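Local coordinates for cell division control protein 4 (Saccharomyces cerevisiae, PDB 3V7D) that recognises phosphorylated target proteins, including the CDK inhibitor SIC1, as the F-box substrate receptor of the SCF ubiquitin ligase, directing their ubiquitination and proteasomal degradation, at residues T332-W337 with L365-A370; G372-W377 with N404-G409; K25-L30 with N46-K51; K51-W56 with D89-S94. The protein carries 1 engineered substitution. All coordinates share one frame; numbering follows the deposited sequence.

Contact 1: T332-W337 with L365-A370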
loop_
_atom_site.group_PDB
_atom_site.type_symbol
_atom_site.label_atom_id
_atom_site.label_comp_id
_atom_site.label_asym_id
_atom_site.label_seq_id
_atom_site.Cartn_x
_atom_site.Cartn_y
_atom_site.Cartn_z
ATOM N N THR B 332 10.012 26.244 0.553
ATOM C CA THR B 332 8.673 25.899 0.060
ATOM C C THR B 332 8.671 24.917 -1.111
ATOM O O THR B 332 7.606 24.550 -1.607
ATOM C CB THR B 332 7.826 27.136 -0.347
ATOM O OG1 THR B 332 8.304 27.653 -1.596
ATOM C CG2 THR B 332 7.881 28.227 0.722
ATOM N N THR B 333 9.848 24.490 -1.560
ATOM C CA THR B 333 9.910 23.584 -2.703
ATOM C C THR B 333 10.173 22.143 -2.286
ATOM O O THR B 333 10.705 21.874 -1.203
ATOM C CB THR B 333 10.991 24.000 -3.728
ATOM O OG1 THR B 333 12.292 23.689 -3.215
ATOM C CG2 THR B 333 10.906 25.486 -4.037
ATOM N N ILE B 334 9.786 21.222 -3.161
ATOM C CA ILE B 334 10.127 19.816 -3.022
ATOM C C ILE B 334 10.958 19.420 -4.231
ATOM O O ILE B 334 10.585 19.716 -5.366
ATOM C CB ILE B 334 8.876 18.936 -2.998
ATOM C CG1 ILE B 334 7.979 19.317 -1.819
ATOM C CG2 ILE B 334 9.262 17.472 -2.923
ATOM C CD1 ILE B 334 6.544 18.866 -1.985
ATOM N N ARG B 335 12.085 18.757 -3.998
ATOM C CA ARG B 335 12.932 18.336 -5.109
ATOM C C ARG B 335 13.027 16.825 -5.237
ATOM O O ARG B 335 13.101 16.108 -4.244
ATOM C CB ARG B 335 14.331 18.955 -5.006
ATOM C CG ARG B 335 14.355 20.437 -5.331
ATOM C CD ARG B 335 15.763 20.988 -5.350
ATOM N NE ARG B 335 15.808 22.283 -6.021
ATOM C CZ ARG B 335 16.811 22.684 -6.795
ATOM N NH1 ARG B 335 17.853 21.890 -6.999
ATOM N NH2 ARG B 335 16.772 23.878 -7.369
ATOM N N ILE B 336 13.022 16.358 -6.479
ATOM C CA ILE B 336 13.186 14.948 -6.782
ATOM C C ILE B 336 14.551 14.766 -7.426
ATOM O O ILE B 336 14.876 15.439 -8.401
ATOM C CB ILE B 336 12.103 14.464 -7.763
ATOM C CG1 ILE B 336 10.709 14.860 -7.259
ATOM C CG2 ILE B 336 12.213 12.960 -7.982
ATOM C CD1 ILE B 336 10.323 14.220 -5.943
ATOM N N TRP B 337 15.351 13.859 -6.877
ATOM C CA TRP B 337 16.711 13.655 -7.360
ATOM C C TRP B 337 16.902 12.236 -7.893
ATOM O O TRP B 337 16.355 11.283 -7.341
ATOM C CB TRP B 337 17.721 13.903 -6.234
ATOM C CG TRP B 337 17.531 15.182 -5.472
ATOM C CD1 TRP B 337 16.635 15.415 -4.468
ATOM C CD2 TRP B 337 18.284 16.392 -5.623
ATOM N NE1 TRP B 337 16.771 16.699 -3.997
ATOM C CE2 TRP B 337 17.777 17.318 -4.687
ATOM C CE3 TRP B 337 19.331 16.783 -6.463
ATOM C CZ2 TRP B 337 18.285 18.614 -4.571
ATOM C CZ3 TRP B 337 19.833 18.070 -6.345
ATOM C CH2 TRP B 337 19.310 18.969 -5.405
ATOM N N LEU B 365 3.269 10.244 -3.427
ATOM C CA LEU B 365 4.165 11.040 -2.593
ATOM C C LEU B 365 3.283 12.098 -1.959
ATOM O O LEU B 365 2.525 12.774 -2.656
ATOM C CB LEU B 365 5.266 11.710 -3.418
ATOM C CG LEU B 365 6.133 12.728 -2.660
ATOM C CD1 LEU B 365 6.956 12.059 -1.560
ATOM C CD2 LEU B 365 7.041 13.511 -3.606
ATOM N N VAL B 366 3.349 12.231 -0.640
ATOM C CA VAL B 366 2.504 13.206 0.047
ATOM C C VAL B 366 3.336 14.199 0.848
ATOM O O VAL B 366 4.273 13.816 1.549
ATOM C CB VAL B 366 1.473 12.526 0.969
ATOM C CG1 VAL B 366 0.457 13.547 1.480
ATOM C CG2 VAL B 366 0.764 11.400 0.233
ATOM N N SER B 367 2.986 15.476 0.739
ATOM C CA SER B 367 3.726 16.534 1.413
ATOM C C SER B 367 2.787 17.481 2.152
ATOM O O SER B 367 1.655 17.730 1.716
ATOM C CB SER B 367 4.556 17.322 0.405
ATOM O OG SER B 367 3.712 17.906 -0.580
ATOM N N ALA B 368 3.269 18.005 3.271
ATOM C CA ALA B 368 2.465 18.872 4.125
ATOM C C ALA B 368 3.304 20.057 4.584
ATOM O O ALA B 368 4.489 19.907 4.881
ATOM C CB ALA B 368 1.934 18.089 5.319
ATOM N N ALA B 369 2.686 21.232 4.644
ATOM C CA ALA B 369 3.425 22.470 4.870
ATOM C C ALA B 369 2.896 23.264 6.059
ATOM O O ALA B 369 1.823 22.968 6.582
ATOM C CB ALA B 369 3.414 23.327 3.604
ATOM N N ALA B 370 3.651 24.283 6.465
ATOM C CA ALA B 370 3.337 25.068 7.662
ATOM C C ALA B 370 2.184 26.051 7.469
ATOM O O ALA B 370 1.818 26.774 8.397
ATOM C CB ALA B 370 4.586 25.809 8.154
#
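Ile334 sends CG1 anti to its own carbonyl carbon (chi1 -60°) and runs on almost straight to CD1, while Ser367 lodges OG in the crowded position between its backbone N and carbonyl carbon (chi1 60°); together the two torsions set a methyl group against a hydroxymethyl group. This is a seam between neighbouring blades of the WD40 beta-propeller: Ile334 lies on the third strand of one four-stranded blade and Ser367 on the second strand of the next. No backbone bond spans the gap, and at the closest register the CA atoms of Ile334 and Ser367 stay 8.5 Å apart, so between these two strands the contact is made by side chains. Farther along, Ile336 and Leu365 reach for each other tip to tip, with Ile336 CD1 4.1 Å from Leu365 CD2, and Ile326 of the strand beside Ile334 packs on Ile336 and Leu365. The serine hydroxyl is buried but provided for: Ser367 OG is hydrogen-bonded to His351 NE2 and Trp377 NE1, part of the His-Ser-Trp network characteristic of WD repeats. Ile334 closes over a polar group that is already engaged, its CD1 lying 3.3 Å from Ser367 OG and 3.5 Å from Ser367 CB.

Contact 2: G372-W377 with N404-G409; sequences GSIRGW and NILVSG
Apolar packing between two propeller blades brings Ile374 against Leu406 and Ser408, joining the third strand of the blade that holds 373-378 to the second strand of its successor, in the repeat WD 7. One isoleucine serves both partners by dividing its branches. CG2, anti to the backbone N, meets the leucine tip to tip, with Ile374 CG2 4.0 Å from Leu406 CD2. The other branch runs through CG1, beside the backbone N at chi1 -61°, and carries the terminal methyl to the serine, where Ile374 CD1 lies 3.5 Å from Ser408 CB and 3.6 Å from Ser408 OG. All three residues are buried, and the strands approach no closer than 8.7 Å between the CA atoms of Ile374 and Ser408, a spacing that leaves the joint to side chains. On its other side the 405-410 strand turns Ile405 and Val407 to Trp105 of helix 87-106, the long helix that runs up to the propeller. Tyr417 packs on Ser408, whose hydroxyl is hydrogen-bonded to His390 NE2. That bond lets Ser408 present CB and OG to a methyl group without a buried polar atom losing its partner; between these two segments the contact is apolar packing, with no hydrogen bond across it.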
loop_
_atom_site.group_PDB
_atom_site.type_symbol
_atom_site.label_atom_id
_atom_site.label_comp_id
_atom_site.label_asym_id
_atom_site.label_seq_id
_atom_site.Cartn_x
_atom_site.Cartn_y
_atom_site.Cartn_z
ATOM N N GLY B 372 -0.725 24.883 6.412
ATOM C CA GLY B 372 -1.887 24.019 6.526
ATOM C C GLY B 372 -2.242 23.279 5.250
ATOM O O GLY B 372 -3.277 22.608 5.178
ATOM N N SER B 373 -1.389 23.396 4.238
ATOM C CA SER B 373 -1.639 22.738 2.962
ATOM C C SER B 373 -1.050 21.334 2.939
ATOM O O SER B 373 0.002 21.077 3.525
ATOM C CB SER B 373 -1.066 23.558 1.802
ATOM O OG SER B 373 0.336 23.709 1.938
ATOM N N ILE B 374 -1.746 20.435 2.255
ATOM C CA ILE B 374 -1.287 19.074 2.046
ATOM C C ILE B 374 -1.423 18.771 0.558
ATOM O O ILE B 374 -2.450 19.086 -0.046
ATOM C CB ILE B 374 -2.142 18.078 2.847
ATOM C CG1 ILE B 374 -2.044 18.372 4.345
ATOM C CG2 ILE B 374 -1.722 16.644 2.559
ATOM C CD1 ILE B 374 -3.148 17.737 5.155
ATOM N N ARG B 375 -0.392 18.175 -0.035
ATOM C CA ARG B 375 -0.412 17.864 -1.461
ATOM C C ARG B 375 -0.109 16.397 -1.740
ATOM O O ARG B 375 0.806 15.816 -1.156
ATOM C CB ARG B 375 0.598 18.731 -2.218
ATOM C CG ARG B 375 0.313 20.213 -2.181
ATOM C CD ARG B 375 -0.687 20.615 -3.247
ATOM N NE ARG B 375 -0.960 22.047 -3.187
ATOM C CZ ARG B 375 -1.691 22.707 -4.077
ATOM N NH1 ARG B 375 -2.223 22.065 -5.108
ATOM N NH2 ARG B 375 -1.884 24.011 -3.937
ATOM N N GLY B 376 -0.878 15.810 -2.652
ATOM C CA GLY B 376 -0.617 14.462 -3.113
ATOM C C GLY B 376 -0.078 14.446 -4.532
ATOM O O GLY B 376 -0.679 15.011 -5.449
ATOM N N TRP B 377 1.068 13.802 -4.712
ATOM C CA TRP B 377 1.674 13.680 -6.027
ATOM C C TRP B 377 1.805 12.209 -6.382
ATOM O O TRP B 377 2.034 11.370 -5.511
ATOM C CB TRP B 377 3.061 14.314 -6.042
ATOM C CG TRP B 377 3.183 15.585 -5.257
ATOM C CD1 TRP B 377 3.361 15.701 -3.908
ATOM C CD2 TRP B 377 3.175 16.920 -5.776
ATOM N NE1 TRP B 377 3.452 17.023 -3.554
ATOM C CE2 TRP B 377 3.344 17.793 -4.682
ATOM C CE3 TRP B 377 3.043 17.462 -7.056
ATOM C CZ2 TRP B 377 3.377 19.177 -4.830
ATOM C CZ3 TRP B 377 3.082 18.838 -7.202
ATOM C CH2 TRP B 377 3.242 19.679 -6.096
ATOM N N ASN B 404 -5.278 4.454 0.292
ATOM C CA ASN B 404 -6.712 4.615 0.476
ATOM C C ASN B 404 -7.118 5.755 1.410
ATOM O O ASN B 404 -8.176 6.355 1.238
ATOM C CB ASN B 404 -7.314 3.304 0.979
ATOM C CG ASN B 404 -7.294 2.214 -0.075
ATOM O OD1 ASN B 404 -7.537 2.472 -1.251
ATOM N ND2 ASN B 404 -7.001 0.990 0.341
ATOM N N ILE B 405 -6.269 6.058 2.387
ATOM C CA ILE B 405 -6.636 6.957 3.473
ATOM C C ILE B 405 -5.544 7.976 3.783
ATOM O O ILE B 405 -4.364 7.638 3.820
ATOM C CB ILE B 405 -6.941 6.155 4.764
ATOM C CG1 ILE B 405 -8.246 5.369 4.620
ATOM C CG2 ILE B 405 -7.032 7.074 5.975
ATOM C CD1 ILE B 405 -9.484 6.238 4.726
ATOM N N LEU B 406 -5.951 9.225 3.999
ATOM C CA LEU B 406 -5.084 10.243 4.579
ATOM C C LEU B 406 -5.655 10.685 5.929
ATOM O O LEU B 406 -6.842 11.000 6.035
ATOM C CB LEU B 406 -4.965 11.452 3.649
ATOM C CG LEU B 406 -4.338 12.732 4.218
ATOM C CD1 LEU B 406 -2.855 12.544 4.486
ATOM C CD2 LEU B 406 -4.574 13.950 3.303
ATOM N N VAL B 407 -4.814 10.689 6.958
ATOM C CA VAL B 407 -5.188 11.256 8.245
ATOM C C VAL B 407 -4.201 12.372 8.563
ATOM O O VAL B 407 -2.998 12.151 8.533
ATOM C CB VAL B 407 -5.150 10.206 9.376
ATOM C CG1 VAL B 407 -5.502 10.855 10.708
ATOM C CG2 VAL B 407 -6.101 9.061 9.082
ATOM N N SER B 408 -4.701 13.569 8.851
ATOM C CA SER B 408 -3.818 14.713 9.103
ATOM C C SER B 408 -4.176 15.443 10.393
ATOM O O SER B 408 -5.320 15.410 10.845
ATOM C CB SER B 408 -3.846 15.684 7.922
ATOM O OG SER B 408 -5.176 16.058 7.595
ATOM N N GLY B 409 -3.190 16.102 10.986
ATOM C CA GLY B 409 -3.402 16.788 12.243
ATOM C C GLY B 409 -2.748 18.153 12.331
ATOM O O GLY B 409 -1.674 18.400 11.769
#

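Contact 3: K25-L30 with N46-K51; sequences KIFNYL and NKIIRK
Asn46 OD1 takes a nearly straight hydrogen bond of 3.0 Å from Arg50 NH1 (167° at the hydrogen), one helical turn along the same segment. The bond lies in the carbonyl plane and close to the guanidinium plane, so the two flat groups meet at their edges; Asn46 ND2 is held by Leu39 O, and Arg50 NH2 makes a salt bridge to Asp89. While this pair looks away from helix 20-27, the other side of 46-51 packs on Phe27. Ile49 sets CG1 anti to its carbonyl carbon (chi1 -66°), which carries that branch over one face of the ring, 3.9 Å from the Phe27 centroid and 16° off the normal, a CH-pi contact. Ile49 CD1 follows, coming within 3.9 Å of Phe27 CE1. The neighbouring Ile48 adds its other branch, with CG2 4.1 Å from Phe27 CE2. With an alanine in place of Phe27, Ile48 and Ile49 would probably lose the surface they rest on, and a gap would be likely to open between the two helices. Ile15, Ser38 and Leu55 also reach the ring, and Ile26 and Asn46 touch apolar side chains of the other protein chain. Such packing of short helices around a shared apolar centre is typical of the F-box, the motif through which SCF receptors bind SKP1.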
loop_
_atom_site.group_PDB
_atom_site.type_symbol
_atom_site.label_atom_id
_atom_site.label_comp_id
_atom_site.label_asym_id
_atom_site.label_seq_id
_atom_site.Cartn_x
_atom_site.Cartn_y
_atom_site.Cartn_z
ATOM N N LYS B 25 -11.809 -15.960 -16.340
ATOM C CA LYS B 25 -11.888 -14.674 -17.014
ATOM C C LYS B 25 -13.205 -13.967 -16.677
ATOM O O LYS B 25 -13.253 -12.746 -16.519
ATOM C CB LYS B 25 -11.753 -14.891 -18.520
ATOM C CG LYS B 25 -11.607 -13.627 -19.336
ATOM C CD LYS B 25 -11.293 -13.940 -20.798
ATOM C CE LYS B 25 -9.995 -14.728 -20.951
ATOM N NZ LYS B 25 -9.058 -14.067 -21.906
ATOM N N ILE B 26 -14.269 -14.751 -16.548
ATOM C CA ILE B 26 -15.591 -14.223 -16.231
ATOM C C ILE B 26 -15.625 -13.636 -14.820
ATOM O O ILE B 26 -16.171 -12.549 -14.595
ATOM C CB ILE B 26 -16.678 -15.315 -16.391
ATOM C CG1 ILE B 26 -16.801 -15.733 -17.862
ATOM C CG2 ILE B 26 -18.025 -14.825 -15.884
ATOM C CD1 ILE B 26 -17.744 -16.905 -18.106
ATOM N N PHE B 27 -15.024 -14.350 -13.872
ATOM C CA PHE B 27 -14.990 -13.885 -12.490
ATOM C C PHE B 27 -14.123 -12.639 -12.310
ATOM O O PHE B 27 -14.396 -11.812 -11.445
ATOM C CB PHE B 27 -14.541 -15.004 -11.547
ATOM C CG PHE B 27 -15.557 -16.096 -11.384
ATOM C CD1 PHE B 27 -16.808 -15.821 -10.850
ATOM C CD2 PHE B 27 -15.261 -17.398 -11.752
ATOM C CE1 PHE B 27 -17.751 -16.822 -10.694
ATOM C CE2 PHE B 27 -16.198 -18.406 -11.601
ATOM C CZ PHE B 27 -17.443 -18.118 -11.071
ATOM N N ASN B 28 -13.089 -12.501 -13.133
ATOM C CA ASN B 28 -12.251 -11.305 -13.096
ATOM C C ASN B 28 -12.982 -10.042 -13.553
ATOM O O ASN B 28 -12.513 -8.934 -13.312
ATOM C CB ASN B 28 -10.971 -11.503 -13.913
ATOM C CG ASN B 28 -9.945 -12.355 -13.186
ATOM O OD1 ASN B 28 -9.767 -12.227 -11.974
ATOM N ND2 ASN B 28 -9.270 -13.234 -13.921
ATOM N N TYR B 29 -14.121 -10.213 -14.218
ATOM C CA TYR B 29 -14.926 -9.077 -14.657
ATOM C C TYR B 29 -15.959 -8.702 -13.606
ATOM O O TYR B 29 -16.726 -7.761 -13.794
ATOM C CB TYR B 29 -15.643 -9.389 -15.972
ATOM C CG TYR B 29 -14.757 -9.341 -17.191
ATOM C CD1 TYR B 29 -13.875 -8.288 -17.393
ATOM C CD2 TYR B 29 -14.800 -10.351 -18.143
ATOM C CE1 TYR B 29 -13.064 -8.239 -18.510
ATOM C CE2 TYR B 29 -13.993 -10.314 -19.261
ATOM C CZ TYR B 29 -13.127 -9.257 -19.440
ATOM O OH TYR B 29 -12.322 -9.216 -20.555
ATOM N N LEU B 30 -15.986 -9.443 -12.506
ATOM C CA LEU B 30 -16.976 -9.198 -11.465
ATOM C C LEU B 30 -16.400 -8.427 -10.282
ATOM O O LEU B 30 -15.199 -8.481 -10.013
ATOM C CB LEU B 30 -17.586 -10.516 -10.988
ATOM C CG LEU B 30 -18.557 -11.182 -11.967
ATOM C CD1 LEU B 30 -18.917 -12.582 -11.513
ATOM C CD2 LEU B 30 -19.810 -10.333 -12.109
ATOM N N ASN B 46 -18.094 -23.157 -6.133
ATOM C CA ASN B 46 -17.292 -22.924 -4.940
ATOM C C ASN B 46 -15.870 -23.417 -5.164
ATOM O O ASN B 46 -14.900 -22.724 -4.844
ATOM C CB ASN B 46 -17.917 -23.633 -3.736
ATOM C CG ASN B 46 -17.254 -23.255 -2.423
ATOM O OD1 ASN B 46 -16.283 -23.886 -1.995
ATOM N ND2 ASN B 46 -17.784 -22.228 -1.769
ATOM N N LYS B 47 -15.756 -24.609 -5.742
ATOM C CA LYS B 47 -14.456 -25.217 -5.999
ATOM C C LYS B 47 -13.661 -24.399 -7.017
ATOM O O LYS B 47 -12.477 -24.125 -6.818
ATOM C CB LYS B 47 -14.631 -26.656 -6.487
ATOM C CG LYS B 47 -13.344 -27.471 -6.511
ATOM C CD LYS B 47 -13.547 -28.814 -7.206
ATOM C CE LYS B 47 -14.422 -29.753 -6.389
ATOM N NZ LYS B 47 -13.708 -30.303 -5.203
ATOM N N ILE B 48 -14.325 -24.004 -8.101
ATOM C CA ILE B 48 -13.689 -23.236 -9.169
ATOM C C ILE B 48 -13.099 -21.908 -8.674
ATOM O O ILE B 48 -11.963 -21.562 -9.000
ATOM C CB ILE B 48 -14.685 -22.968 -10.323
ATOM C CG1 ILE B 48 -14.953 -24.257 -11.105
ATOM C CG2 ILE B 48 -14.160 -21.889 -11.253
ATOM C CD1 ILE B 48 -15.993 -24.100 -12.193
ATOM N N ILE B 49 -13.871 -21.172 -7.882
ATOM C CA ILE B 49 -13.432 -19.875 -7.373
ATOM C C ILE B 49 -12.262 -19.988 -6.392
ATOM O O ILE B 49 -11.295 -19.229 -6.467
ATOM C CB ILE B 49 -14.599 -19.123 -6.706
ATOM C CG1 ILE B 49 -15.658 -18.767 -7.752
ATOM C CG2 ILE B 49 -14.095 -17.878 -5.989
ATOM C CD1 ILE B 49 -16.955 -18.276 -7.165
ATOM N N ARG B 50 -12.343 -20.950 -5.481
ATOM C CA ARG B 50 -11.311 -21.117 -4.463
ATOM C C ARG B 50 -10.054 -21.782 -5.019
ATOM O O ARG B 50 -9.127 -22.093 -4.280
ATOM C CB ARG B 50 -11.864 -21.907 -3.277
ATOM C CG ARG B 50 -13.027 -21.202 -2.594
ATOM C CD ARG B 50 -13.719 -22.106 -1.598
ATOM N NE ARG B 50 -12.820 -22.536 -0.535
ATOM C CZ ARG B 50 -13.093 -23.518 0.319
ATOM N NH1 ARG B 50 -14.242 -24.177 0.228
ATOM N NH2 ARG B 50 -12.214 -23.846 1.257
ATOM N N LYS B 51 -10.029 -21.975 -6.330
ATOM C CA LYS B 51 -8.926 -22.647 -6.996
ATOM C C LYS B 51 -7.852 -21.646 -7.413
ATOM O O LYS B 51 -6.663 -21.956 -7.395
ATOM C CB LYS B 51 -9.458 -23.362 -8.235
ATOM C CG LYS B 51 -8.967 -24.772 -8.456
ATOM C CD LYS B 51 -9.636 -25.329 -9.713
ATOM C CE LYS B 51 -9.204 -26.749 -10.034
ATOM N NZ LYS B 51 -9.847 -27.751 -9.139
#

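Contact 4: K51-W56 with D89-S94; sequences KSTSLW and DRLRLS
Helix 53-62 and helix 87-106 come close where Trp56 faces Leu91, their CA atoms only 5.8 Å apart and their CB atoms touching at 3.7 Å. One turn earlier in helix 53-62, Thr53 CG2 meets Leu91 CD1 at 3.6 Å, the Thr53 hydroxyl being bonded to Gln87. Trp56 and Arg92 lie side by side and point the same way. Arg92 starts with CG anti to the backbone N, which lays its aliphatic chain along the indole: Arg92 CB sits over the centre of the six-membered ring of Trp56, 3.7 Å from the centroid, and Arg92 CD reaches Trp56 CZ2 at 3.4 Å. A bend at chi3 (53°) then swings the guanidinium away, its plane 58° from that of the ring, so methylenes rather than the charged group cover the face. Leu55 CD2 covers the opposite face. With an alanine at Trp56, the arginine methylenes would probably lose their support and the guanidinium would be freer to turn. That group is gripped by a salt bridge from Arg92 NH2 to Asp89 OD1 (2.8 Å), met from above the carboxylate plane, and by a polar side chain of the other protein chain. Asp89 OD2 pairs with Arg50, so one buried carboxylate serves two arginines and probably stabilises both charges.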
loop_
_atom_site.group_PDB
_atom_site.type_symbol
_atom_site.label_atom_id
_atom_site.label_comp_id
_atom_site.label_asym_id
_atom_site.label_seq_id
_atom_site.Cartn_x
_atom_site.Cartn_y
_atom_site.Cartn_z
ATOM N N LYS B 51 -10.029 -21.975 -6.330
ATOM C CA LYS B 51 -8.926 -22.647 -6.996
ATOM C C LYS B 51 -7.852 -21.646 -7.413
ATOM O O LYS B 51 -6.663 -21.956 -7.395
ATOM C CB LYS B 51 -9.458 -23.362 -8.235
ATOM C CG LYS B 51 -8.967 -24.772 -8.456
ATOM C CD LYS B 51 -9.636 -25.329 -9.713
ATOM C CE LYS B 51 -9.204 -26.749 -10.034
ATOM N NZ LYS B 51 -9.847 -27.751 -9.139
ATOM N N SER B 52 -8.267 -20.443 -7.793
ATOM C CA SER B 52 -7.327 -19.478 -8.356
ATOM C C SER B 52 -6.730 -18.546 -7.312
ATOM O O SER B 52 -7.439 -17.982 -6.483
ATOM C CB SER B 52 -7.990 -18.651 -9.457
ATOM O OG SER B 52 -9.113 -17.960 -8.945
ATOM N N THR B 53 -5.413 -18.396 -7.369
ATOM C CA THR B 53 -4.713 -17.414 -6.564
ATOM C C THR B 53 -4.906 -16.048 -7.202
ATOM O O THR B 53 -5.205 -15.067 -6.522
ATOM C CB THR B 53 -3.205 -17.736 -6.491
ATOM O OG1 THR B 53 -2.999 -18.863 -5.630
ATOM C CG2 THR B 53 -2.417 -16.549 -5.955
ATOM N N SER B 54 -4.755 -16.007 -8.524
ATOM C CA SER B 54 -4.758 -14.758 -9.276
ATOM C C SER B 54 -6.021 -13.932 -9.055
ATOM O O SER B 54 -5.957 -12.707 -8.973
ATOM C CB SER B 54 -4.537 -15.021 -10.770
ATOM O OG SER B 54 -5.608 -15.761 -11.331
ATOM N N LEU B 55 -7.162 -14.602 -8.949
ATOM C CA LEU B 55 -8.429 -13.914 -8.722
ATOM C C LEU B 55 -8.354 -13.025 -7.486
ATOM O O LEU B 55 -8.723 -11.854 -7.531
ATOM C CB LEU B 55 -9.560 -14.931 -8.575
ATOM C CG LEU B 55 -11.010 -14.454 -8.499
ATOM C CD1 LEU B 55 -11.917 -15.543 -9.025
ATOM C CD2 LEU B 55 -11.407 -14.094 -7.077
ATOM N N TRP B 56 -7.874 -13.589 -6.383
ATOM C CA TRP B 56 -7.804 -12.864 -5.119
ATOM C C TRP B 56 -6.604 -11.927 -5.070
ATOM O O TRP B 56 -6.646 -10.893 -4.406
ATOM C CB TRP B 56 -7.808 -13.842 -3.942
ATOM C CG TRP B 56 -9.073 -14.620 -3.915
ATOM C CD1 TRP B 56 -9.253 -15.909 -4.311
ATOM C CD2 TRP B 56 -10.360 -14.132 -3.528
ATOM N NE1 TRP B 56 -10.573 -16.267 -4.169
ATOM C CE2 TRP B 56 -11.273 -15.192 -3.691
ATOM C CE3 TRP B 56 -10.826 -12.908 -3.045
ATOM C CZ2 TRP B 56 -12.625 -15.061 -3.397
ATOM C CZ3 TRP B 56 -12.168 -12.780 -2.751
ATOM C CH2 TRP B 56 -13.053 -13.852 -2.925
ATOM N N ASP B 89 -7.440 -19.491 -0.082
ATOM C CA ASP B 89 -8.312 -19.169 1.038
ATOM C C ASP B 89 -7.687 -18.095 1.934
ATOM O O ASP B 89 -8.395 -17.244 2.471
ATOM C CB ASP B 89 -8.651 -20.429 1.848
ATOM C CG ASP B 89 -9.520 -21.415 1.068
ATOM O OD1 ASP B 89 -10.225 -20.995 0.123
ATOM O OD2 ASP B 89 -9.500 -22.617 1.406
ATOM N N ARG B 90 -6.365 -18.142 2.086
ATOM C CA ARG B 90 -5.639 -17.128 2.836
ATOM C C ARG B 90 -5.897 -15.757 2.225
ATOM O O ARG B 90 -6.228 -14.804 2.933
ATOM C CB ARG B 90 -4.133 -17.407 2.821
ATOM C CG ARG B 90 -3.668 -18.503 3.760
ATOM C CD ARG B 90 -2.198 -18.838 3.521
ATOM N NE ARG B 90 -1.745 -19.955 4.348
ATOM C CZ ARG B 90 -0.698 -20.722 4.058
ATOM N NH1 ARG B 90 0.003 -20.499 2.953
ATOM N NH2 ARG B 90 -0.353 -21.717 4.866
ATOM N N LEU B 91 -5.746 -15.671 0.905
ATOM C CA LEU B 91 -5.912 -14.415 0.189
ATOM C C LEU B 91 -7.361 -13.926 0.223
ATOM O O LEU B 91 -7.615 -12.724 0.306
ATOM C CB LEU B 91 -5.428 -14.552 -1.256
ATOM C CG LEU B 91 -3.921 -14.733 -1.468
ATOM C CD1 LEU B 91 -3.624 -14.879 -2.945
ATOM C CD2 LEU B 91 -3.123 -13.569 -0.883
ATOM N N ARG B 92 -8.308 -14.857 0.153
ATOM C CA ARG B 92 -9.719 -14.503 0.241
ATOM C C ARG B 92 -10.051 -13.949 1.627
ATOM O O ARG B 92 -10.701 -12.912 1.747
ATOM C CB ARG B 92 -10.621 -15.700 -0.098
ATOM C CG ARG B 92 -12.098 -15.485 0.269
ATOM C CD ARG B 92 -13.017 -16.533 -0.366
ATOM N NE ARG B 92 -12.579 -17.896 -0.085
ATOM C CZ ARG B 92 -12.985 -18.605 0.963
ATOM N NH1 ARG B 92 -13.844 -18.077 1.825
ATOM N NH2 ARG B 92 -12.532 -19.838 1.148
ATOM N N LEU B 93 -9.593 -14.634 2.671
ATOM C CA LEU B 93 -9.842 -14.174 4.037
ATOM C C LEU B 93 -9.192 -12.815 4.304
ATOM O O LEU B 93 -9.774 -11.953 4.962
ATOM C CB LEU B 93 -9.367 -15.204 5.066
ATOM C CG LEU B 93 -10.128 -16.539 5.130
ATOM C CD1 LEU B 93 -9.981 -17.164 6.512
ATOM C CD2 LEU B 93 -11.604 -16.399 4.754
ATOM N N SER B 94 -7.982 -12.632 3.788
ATOM C CA SER B 94 -7.291 -11.360 3.906
ATOM C C SER B 94 -8.107 -10.273 3.217
ATOM O O SER B 94 -8.269 -9.175 3.750
ATOM C CB SER B 94 -5.900 -11.445 3.275
ATOM O OG SER B 94 -5.220 -10.204 3.357
#

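Overall arrangement
Along the chain the order is contact 3, contact 4, contact 1, contact 2, in series, with contacts 3 and 4 meeting at Lys51. These two belong to the helical end: their centres are 10 Å apart, and a salt bridge of 3.0 Å from Arg50 NH2 to Asp89 OD2 ties segment 46-51 of the F-box to helix 87-106. Contacts 1 and 2 lie 12 Å apart in the propeller and are coupled through one sheet, in which strands 364-369 and 373-378 are neighbours; they tie three successive blades in series. Contacts 1 and 3 are 43 Å apart between centres, separating the ligase-facing F-box from the substrate-binding propeller, with helix 87-106 bridging the two.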